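Side-chain contacts in FACT complex subunit SPT16 (Ashbya gossypii, PDB 6A8M), which probably acts as a histone-chaperone subunit of the nucleosome-reorganizing FACT complex, this chain being its N-terminal part with a peptidase-like M24 domain: residues A[64-67]-A[72-75]; A[261-264]-A[269-272]; A[344-349]-A[359-364]; A[419-424]-A[428-433]. All coordinates share one frame; numbering follows the deposited sequence.

Overall arrangement
From the N terminus, contact 1 closes the tight hairpin 64-68/72-77 inside the mixed sheet of the N-terminal lobe. The other three follow in the M24 peptidase-like part, on the opposite side of the chain's centre; contact 1 lies about 35 to 44 Å from them, centre to centre. Contact 2 ties the end of strand 261-263 to the loop after it, contact 3 folds the connection after helix 339-353 back onto that helix, before strand 364-368, and contact 4 closes the hairpin 412-424/427-430. All four run in series, none nested or crossed. Contacts 2 and 3 touch, L270 CD1 packing on T362 CG2 at 3.9 Å; contact 4 stands apart, its nearest atoms about 11 Å from contact 3.

Contact 1: A[64-67]-A[72-75]; sequences TLIA and GCVV
Strands 64-67 and 72-75 run antiparallel (169° between directions), with I66 facing V75 as a non-hydrogen-bonded pair and A67 facing V74 as a hydrogen-bonded one. A67 N meets V74 O at 2.8 Å, and V74 N returns the bond to A67 O at 2.9 Å. CA-H...O contacts flank this pair, among them V75 CA to L65 O at 3.2 Å. On the face that carries I66 and V75, the closer touches are diagonal, I66 CG1 and V75 CG1 standing 4.4 Å apart. With the sulfur anti to the C73 nitrogen (chi1 168°), SG is carried toward I66 CG2, 3.8 Å away. At the other end, V75 CG1 passes T64 CG2 at a slant, 4.0 Å apart, while T64 OG1 is hydrogen-bonded to P62 O and to the hydroxyl of T77 farther along the partner strand. This is a classic beta hairpin of the N-terminal lobe, buried on both faces. Helix 113-128 covers L65, A67 and V74, H53 of helix 48-57 packs on T64 and I66, and strands 32-37 and 101-106 extend the sheet beyond the two hairpin strands.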
# COMPACT_ATOMS: atom_id res chain seq x y z
N THR A 64 -5.96 -9.08 19.60
CA THR A 64 -5.32 -8.03 20.37
C THR A 64 -6.14 -6.76 20.24
O THR A 64 -6.61 -6.43 19.15
CB THR A 64 -3.89 -7.76 19.86
OG1 THR A 64 -3.09 -8.91 20.13
CG2 THR A 64 -3.27 -6.54 20.53
N LEU A 65 -6.31 -6.06 21.36
CA LEU A 65 -6.96 -4.76 21.37
C LEU A 65 -5.94 -3.70 21.78
O LEU A 65 -5.17 -3.89 22.72
CB LEU A 65 -8.15 -4.77 22.34
CG LEU A 65 -8.98 -3.49 22.40
CD1 LEU A 65 -10.41 -3.83 22.85
CD2 LEU A 65 -8.37 -2.48 23.35
N ILE A 66 -5.97 -2.57 21.09
CA ILE A 66 -5.15 -1.42 21.42
C ILE A 66 -6.08 -0.22 21.53
O ILE A 66 -6.80 0.10 20.58
CB ILE A 66 -4.06 -1.15 20.37
CG1 ILE A 66 -3.19 -2.39 20.16
CG2 ILE A 66 -3.26 0.12 20.73
CD1 ILE A 66 -2.20 -2.27 18.97
N ALA A 67 -6.06 0.46 22.67
CA ALA A 67 -6.82 1.68 22.86
C ALA A 67 -5.88 2.80 23.25
O ALA A 67 -4.94 2.58 24.01
CB ALA A 67 -7.91 1.51 23.92
N GLY A 72 -2.39 7.72 28.09
CA GLY A 72 -1.88 6.37 28.04
C GLY A 72 -2.49 5.53 26.94
O GLY A 72 -3.19 6.01 26.05
N CYS A 73 -2.16 4.24 27.02
CA CYS A 73 -2.53 3.27 26.01
C CYS A 73 -2.78 1.96 26.73
O CYS A 73 -2.04 1.61 27.65
CB CYS A 73 -1.43 3.13 24.94
SG CYS A 73 -1.61 1.75 23.80
N VAL A 74 -3.84 1.25 26.33
CA VAL A 74 -4.13 -0.08 26.86
C VAL A 74 -3.97 -1.06 25.72
O VAL A 74 -4.53 -0.85 24.64
CB VAL A 74 -5.55 -0.16 27.46
CG1 VAL A 74 -5.85 -1.59 27.91
CG2 VAL A 74 -5.70 0.81 28.62
N VAL A 75 -3.19 -2.11 25.95
CA VAL A 75 -3.07 -3.24 25.03
C VAL A 75 -3.60 -4.47 25.74
O VAL A 75 -3.10 -4.81 26.82
CB VAL A 75 -1.61 -3.45 24.59
CG1 VAL A 75 -1.51 -4.59 23.61
CG2 VAL A 75 -1.04 -2.16 24.02

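Contact 2: A[261-264]-A[269-272]; sequences IIQS and DLRV
In the M24 peptidase-like domain, whose family is known for the pita-bread fold, Q263 at the end of strand 261-263 reaches across to D269, the residue that opens an Asx turn in the following loop. The glutamine chain is extended beyond CG (chi2 176°), which carries its amide out to the backbone of a single residue. D269 N gives a nearly straight bond to Q263 OE1 (2.8 Å, 178° at the hydrogen), though the N-H comes from above the amide plane. Q263 NE2 answers at D269 O (3.0 Å), in the carbonyl plane and on a lone pair, and also serves the carbonyl of R275. One amide thus satisfies both polar backbone atoms of D269. With an alanine here the amide is gone, and D269 N and O, and the R275 carbonyl, would probably lose this partner, leaving the loop less firmly held to the strand. The D269 side chain points elsewhere: R271 grips its carboxylate side-on, NH2 meeting OD2 at 2.8 Å in the salt bridge. D269 OD1 takes two N-H groups from opposite faces of its plane, R271 NE at 2.9 Å and the turn-closing R271 N at 3.1 Å.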
# COMPACT_ATOMS: atom_id res chain seq x y z
N ILE A 261 -0.66 -8.65 -12.90
CA ILE A 261 -1.71 -8.40 -13.87
C ILE A 261 -1.07 -8.36 -15.25
O ILE A 261 -0.16 -7.56 -15.48
CB ILE A 261 -2.45 -7.08 -13.60
CG1 ILE A 261 -3.10 -7.09 -12.21
CG2 ILE A 261 -3.49 -6.82 -14.70
CD1 ILE A 261 -3.58 -5.71 -11.73
N ILE A 262 -1.56 -9.19 -16.16
CA ILE A 262 -1.24 -9.13 -17.58
C ILE A 262 -2.55 -8.98 -18.35
O ILE A 262 -3.53 -9.69 -18.07
CB ILE A 262 -0.46 -10.37 -18.04
CG1 ILE A 262 0.87 -10.46 -17.27
CG2 ILE A 262 -0.20 -10.37 -19.57
CD1 ILE A 262 1.62 -11.76 -17.58
N GLN A 263 -2.58 -8.03 -19.29
CA GLN A 263 -3.72 -7.84 -20.20
C GLN A 263 -3.14 -7.60 -21.58
O GLN A 263 -2.55 -6.55 -21.83
CB GLN A 263 -4.60 -6.66 -19.76
CG GLN A 263 -5.22 -6.84 -18.39
CD GLN A 263 -5.99 -5.62 -17.95
OE1 GLN A 263 -6.01 -4.59 -18.64
NE2 GLN A 263 -6.62 -5.71 -16.79
N SER A 264 -3.31 -8.56 -22.48
CA SER A 264 -2.75 -8.44 -23.82
C SER A 264 -3.77 -8.00 -24.87
O SER A 264 -3.39 -7.88 -26.04
CB SER A 264 -2.12 -9.76 -24.24
OG SER A 264 -3.12 -10.75 -24.32
N ASP A 269 -8.50 -3.37 -19.02
CA ASP A 269 -9.23 -2.85 -17.87
C ASP A 269 -8.20 -2.17 -16.96
O ASP A 269 -7.32 -2.84 -16.42
CB ASP A 269 -9.98 -3.98 -17.15
CG ASP A 269 -10.85 -3.48 -15.99
OD1 ASP A 269 -10.85 -2.27 -15.68
OD2 ASP A 269 -11.54 -4.34 -15.41
N LEU A 270 -8.30 -0.85 -16.84
CA LEU A 270 -7.37 -0.07 -16.03
C LEU A 270 -7.97 0.37 -14.70
O LEU A 270 -7.32 1.12 -13.96
CB LEU A 270 -6.90 1.16 -16.81
CG LEU A 270 -6.34 0.83 -18.19
CD1 LEU A 270 -5.71 2.05 -18.86
CD2 LEU A 270 -5.36 -0.34 -18.07
N ARG A 271 -9.19 -0.05 -14.40
CA ARG A 271 -9.78 0.27 -13.11
C ARG A 271 -9.00 -0.37 -11.97
O ARG A 271 -8.31 -1.39 -12.14
CB ARG A 271 -11.24 -0.19 -13.07
CG ARG A 271 -12.09 0.49 -14.11
CD ARG A 271 -13.47 -0.15 -14.15
NE ARG A 271 -13.38 -1.57 -14.48
CZ ARG A 271 -14.42 -2.40 -14.51
NH1 ARG A 271 -15.63 -1.96 -14.20
NH2 ARG A 271 -14.23 -3.68 -14.84
N VAL A 272 -9.11 0.24 -10.79
CA VAL A 272 -8.41 -0.22 -9.60
C VAL A 272 -8.69 -1.70 -9.34
O VAL A 272 -7.81 -2.45 -8.89
CB VAL A 272 -8.82 0.64 -8.39
CG1 VAL A 272 -8.21 0.10 -7.11
CG2 VAL A 272 -8.42 2.09 -8.61

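Contact 3: A[344-349]-A[359-364]; sequences DGAVNY and AGFTKN
F361, in the loop between helix 339-353 and strand 364-368, brings the CE2-CZ side of its ring to A346 and V347 of that helix, a helix-to-loop packing within the peptidase-like M24 domain, a family of pita-bread fold. The bond from CA to CB is directed toward the helix, and CG, anti to the backbone nitrogen (chi1 -171°), continues outward; CB and CG themselves lie too far back to touch the helix segment. Farther along, CD2 already comes within 4.3 Å of V347 CG2, and CE2 within 4.2 Å, the methyl standing at the ring edge, near the ring plane, while the two side chains run at a slant to one another. CE2 also sees A346 CB at 4.1 Å, but the tip atom CZ is nearer to that methyl, at 3.9 Å. The alanine methyl approaches obliquely; CE2 is the ring atom common to both residues. The contact is purely apolar. Other aromatic rings, those of Y343 on the same helix and F401, meet the phenylalanine too, with planes turned by about 15° and 30°, and I350 adds a further touch; A346 also packs on I328 of helix 312-332. The loop on either side of F361 is held by backbone bonds of G360 with N402 and of T362 with G400, and T362 O meets the hydroxyl of Y343. T362 OG1 donates to N364 O at 3.0 Å, while the same hydroxyl is bonded to G400 N.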
# COMPACT_ATOMS: atom_id res chain seq x y z
N ASP A 344 -4.65 17.51 -12.59
CA ASP A 344 -4.99 18.51 -13.61
C ASP A 344 -3.79 18.89 -14.47
O ASP A 344 -3.94 19.17 -15.66
CB ASP A 344 -5.58 19.76 -12.95
CG ASP A 344 -7.00 19.55 -12.45
OD1 ASP A 344 -7.56 18.48 -12.74
OD2 ASP A 344 -7.56 20.48 -11.80
N GLY A 345 -2.58 18.91 -13.89
CA GLY A 345 -1.39 19.16 -14.70
C GLY A 345 -1.17 18.09 -15.76
O GLY A 345 -0.71 18.38 -16.86
N ALA A 346 -1.44 16.83 -15.41
CA ALA A 346 -1.40 15.75 -16.40
C ALA A 346 -2.43 15.97 -17.50
O ALA A 346 -2.15 15.78 -18.68
CB ALA A 346 -1.62 14.40 -15.71
N VAL A 347 -3.66 16.34 -17.11
CA VAL A 347 -4.70 16.61 -18.09
C VAL A 347 -4.28 17.73 -19.02
O VAL A 347 -4.51 17.67 -20.23
CB VAL A 347 -6.02 16.93 -17.38
CG1 VAL A 347 -7.06 17.40 -18.40
CG2 VAL A 347 -6.49 15.69 -16.61
N ASN A 348 -3.68 18.78 -18.46
CA ASN A 348 -3.19 19.89 -19.28
C ASN A 348 -2.20 19.40 -20.32
O ASN A 348 -2.24 19.81 -21.49
CB ASN A 348 -2.53 20.95 -18.41
CG ASN A 348 -3.49 21.65 -17.48
OD1 ASN A 348 -4.71 21.54 -17.60
ND2 ASN A 348 -2.93 22.40 -16.53
N TYR A 349 -1.25 18.56 -19.89
CA TYR A 349 -0.20 18.11 -20.80
C TYR A 349 -0.79 17.27 -21.94
O TYR A 349 -0.37 17.40 -23.09
CB TYR A 349 0.83 17.33 -19.99
CG TYR A 349 2.14 17.06 -20.70
CD1 TYR A 349 3.15 18.02 -20.73
CD2 TYR A 349 2.37 15.85 -21.34
CE1 TYR A 349 4.34 17.78 -21.39
CE2 TYR A 349 3.56 15.60 -21.99
CZ TYR A 349 4.54 16.56 -22.01
OH TYR A 349 5.73 16.30 -22.68
N ALA A 359 -9.82 11.48 -23.69
CA ALA A 359 -11.01 10.75 -23.26
C ALA A 359 -10.64 9.43 -22.60
O ALA A 359 -11.32 8.98 -21.67
CB ALA A 359 -11.93 10.49 -24.44
N GLY A 360 -9.60 8.78 -23.11
CA GLY A 360 -9.21 7.46 -22.64
C GLY A 360 -8.32 7.47 -21.42
O GLY A 360 -8.04 6.40 -20.87
N PHE A 361 -7.90 8.64 -20.98
CA PHE A 361 -7.01 8.76 -19.82
C PHE A 361 -7.71 8.28 -18.56
O PHE A 361 -8.89 8.59 -18.33
CB PHE A 361 -6.61 10.22 -19.68
CG PHE A 361 -5.52 10.50 -18.67
CD1 PHE A 361 -4.36 9.75 -18.63
CD2 PHE A 361 -5.64 11.62 -17.85
CE1 PHE A 361 -3.33 10.08 -17.72
CE2 PHE A 361 -4.63 11.94 -16.93
CZ PHE A 361 -3.48 11.18 -16.88
N THR A 362 -6.97 7.51 -17.74
CA THR A 362 -7.39 7.17 -16.40
C THR A 362 -7.80 8.43 -15.63
O THR A 362 -7.24 9.51 -15.86
CB THR A 362 -6.24 6.42 -15.68
OG1 THR A 362 -5.00 7.16 -15.77
CG2 THR A 362 -6.01 5.06 -16.34
N LYS A 363 -8.81 8.31 -14.78
CA LYS A 363 -9.27 9.47 -14.01
C LYS A 363 -8.43 9.73 -12.75
O LYS A 363 -8.82 10.55 -11.90
CB LYS A 363 -10.75 9.29 -13.67
CG LYS A 363 -11.65 9.30 -14.91
CD LYS A 363 -11.52 10.65 -15.65
CE LYS A 363 -12.55 10.80 -16.80
NZ LYS A 363 -12.26 12.05 -17.59
N ASN A 364 -7.31 9.05 -12.61
CA ASN A 364 -6.35 9.38 -11.56
C ASN A 364 -4.98 8.99 -12.07
O ASN A 364 -4.85 8.20 -13.01
CB ASN A 364 -6.68 8.65 -10.25
CG ASN A 364 -6.47 7.14 -10.36
OD1 ASN A 364 -5.37 6.64 -10.12
ND2 ASN A 364 -7.51 6.42 -10.74

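Contact 4: A[419-424]-A[428-433]; sequences DTVQLT and PKVLTN
T432 lies crosswise to T420 and at a slant to D419, and its hydroxyl sits between the two residues at the open end of the hairpin 412-424/427-430. Strand 427-430 is an outermost strand of the antiparallel sheet of the M24 peptidase-like part, 412-424 lies next to 394-405, and helix 179-208 packs on T420, Q422, L431 and T432. T432 OG1 falls between its own backbone N and carbonyl carbon (chi1 45°), which aims it at strand 419-424: it donates to D419 OD1 at 2.6 Å, on the anti lone pair of that oxygen, and accepts from T420 N at 3.0 Å. The T432 CG2 methyl rests on T420 CB at 3.9 Å. L431 slants past T420, with CD1 near T420 CG2 and CD2 3.9 Å from Q422 CB, while its backbone N bonds to T420 O. On the other face, V421 and P428 run alongside each other in the same direction, V421 CG1 3.8 Å from P428 CB, and V421 CG2 meets V430 CG2 more loosely. In the backbone, Q422 and K429 form a hydrogen-bonded pair, Q422 N to K429 O at 2.8 Å and K429 N to Q422 O at 2.7 Å. A valine in place of T432 would remove the hydroxyl, and T420 N would probably lose its acceptor and the D419 carboxylate a donor. D419 has other mates: R304 in a salt bridge at OD1, K436 and Q325 at OD2. The T432 hydroxyl is both donor and acceptor, which probably fixes its rotation, and couples this buried carboxylate to the backbone.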
# COMPACT_ATOMS: atom_id res chain seq x y z
N ASP A 419 5.36 3.65 -11.89
CA ASP A 419 6.62 3.56 -11.16
C ASP A 419 6.40 4.02 -9.73
O ASP A 419 5.48 4.79 -9.45
CB ASP A 419 7.73 4.39 -11.82
CG ASP A 419 8.34 3.68 -13.02
OD1 ASP A 419 9.05 2.69 -12.81
OD2 ASP A 419 8.08 4.11 -14.16
N THR A 420 7.27 3.54 -8.85
CA THR A 420 7.25 3.95 -7.45
C THR A 420 8.19 5.14 -7.26
O THR A 420 9.35 5.08 -7.68
CB THR A 420 7.64 2.77 -6.57
OG1 THR A 420 6.72 1.70 -6.84
CG2 THR A 420 7.60 3.12 -5.09
N VAL A 421 7.69 6.21 -6.67
CA VAL A 421 8.44 7.47 -6.57
C VAL A 421 8.46 7.92 -5.11
O VAL A 421 7.40 8.06 -4.49
CB VAL A 421 7.82 8.57 -7.45
CG1 VAL A 421 8.65 9.87 -7.32
CG2 VAL A 421 7.71 8.11 -8.92
N GLN A 422 9.65 8.19 -4.60
CA GLN A 422 9.86 8.63 -3.23
C GLN A 422 10.20 10.11 -3.23
O GLN A 422 11.12 10.53 -3.93
CB GLN A 422 11.01 7.85 -2.60
CG GLN A 422 11.40 8.34 -1.23
CD GLN A 422 10.37 7.99 -0.18
OE1 GLN A 422 9.99 6.82 -0.03
NE2 GLN A 422 9.90 8.98 0.56
N LEU A 423 9.48 10.91 -2.44
CA LEU A 423 9.89 12.29 -2.22
C LEU A 423 11.01 12.31 -1.20
O LEU A 423 10.82 11.83 -0.08
CB LEU A 423 8.72 13.15 -1.72
CG LEU A 423 7.79 13.82 -2.72
CD1 LEU A 423 8.55 14.85 -3.59
CD2 LEU A 423 7.14 12.77 -3.58
N THR A 424 12.16 12.87 -1.58
CA THR A 424 13.28 13.08 -0.67
C THR A 424 13.63 14.56 -0.62
O THR A 424 13.10 15.39 -1.37
CB THR A 424 14.51 12.28 -1.10
OG1 THR A 424 15.12 12.92 -2.22
CG2 THR A 424 14.11 10.87 -1.50
N PRO A 428 12.10 14.25 -6.00
CA PRO A 428 11.54 12.92 -6.26
C PRO A 428 12.63 11.97 -6.72
O PRO A 428 13.54 12.35 -7.46
CB PRO A 428 10.51 13.18 -7.37
CG PRO A 428 10.90 14.48 -7.98
CD PRO A 428 11.58 15.28 -6.91
N LYS A 429 12.53 10.72 -6.27
CA LYS A 429 13.50 9.70 -6.64
C LYS A 429 12.70 8.48 -7.09
O LYS A 429 11.86 7.97 -6.34
CB LYS A 429 14.41 9.36 -5.46
CG LYS A 429 15.35 8.17 -5.65
CD LYS A 429 16.09 7.86 -4.34
CE LYS A 429 17.10 6.74 -4.49
NZ LYS A 429 18.29 6.96 -3.60
N VAL A 430 12.93 8.04 -8.33
CA VAL A 430 12.21 6.88 -8.86
C VAL A 430 12.87 5.62 -8.31
O VAL A 430 14.07 5.40 -8.50
CB VAL A 430 12.20 6.90 -10.39
CG1 VAL A 430 11.49 5.67 -10.95
CG2 VAL A 430 11.56 8.20 -10.92
N LEU A 431 12.09 4.80 -7.60
CA LEU A 431 12.66 3.62 -6.95
C LEU A 431 12.66 2.38 -7.83
O LEU A 431 13.49 1.49 -7.62
CB LEU A 431 11.88 3.32 -5.66
CG LEU A 431 11.79 4.44 -4.61
CD1 LEU A 431 11.16 3.87 -3.35
CD2 LEU A 431 13.17 5.03 -4.30
N THR A 432 11.75 2.30 -8.79
CA THR A 432 11.64 1.19 -9.74
C THR A 432 12.39 1.60 -11.01
O THR A 432 11.99 2.55 -11.69
CB THR A 432 10.18 0.87 -10.04
OG1 THR A 432 9.47 2.09 -10.28
CG2 THR A 432 9.50 0.15 -8.85
N ASN A 433 13.49 0.90 -11.31
CA ASN A 433 14.40 1.29 -12.37
C ASN A 433 14.42 0.30 -13.52
O ASN A 433 15.25 0.44 -14.43
CB ASN A 433 15.81 1.51 -11.80
CG ASN A 433 15.82 2.55 -10.69
OD1 ASN A 433 16.27 2.30 -9.56
ND2 ASN A 433 15.29 3.74 -11.00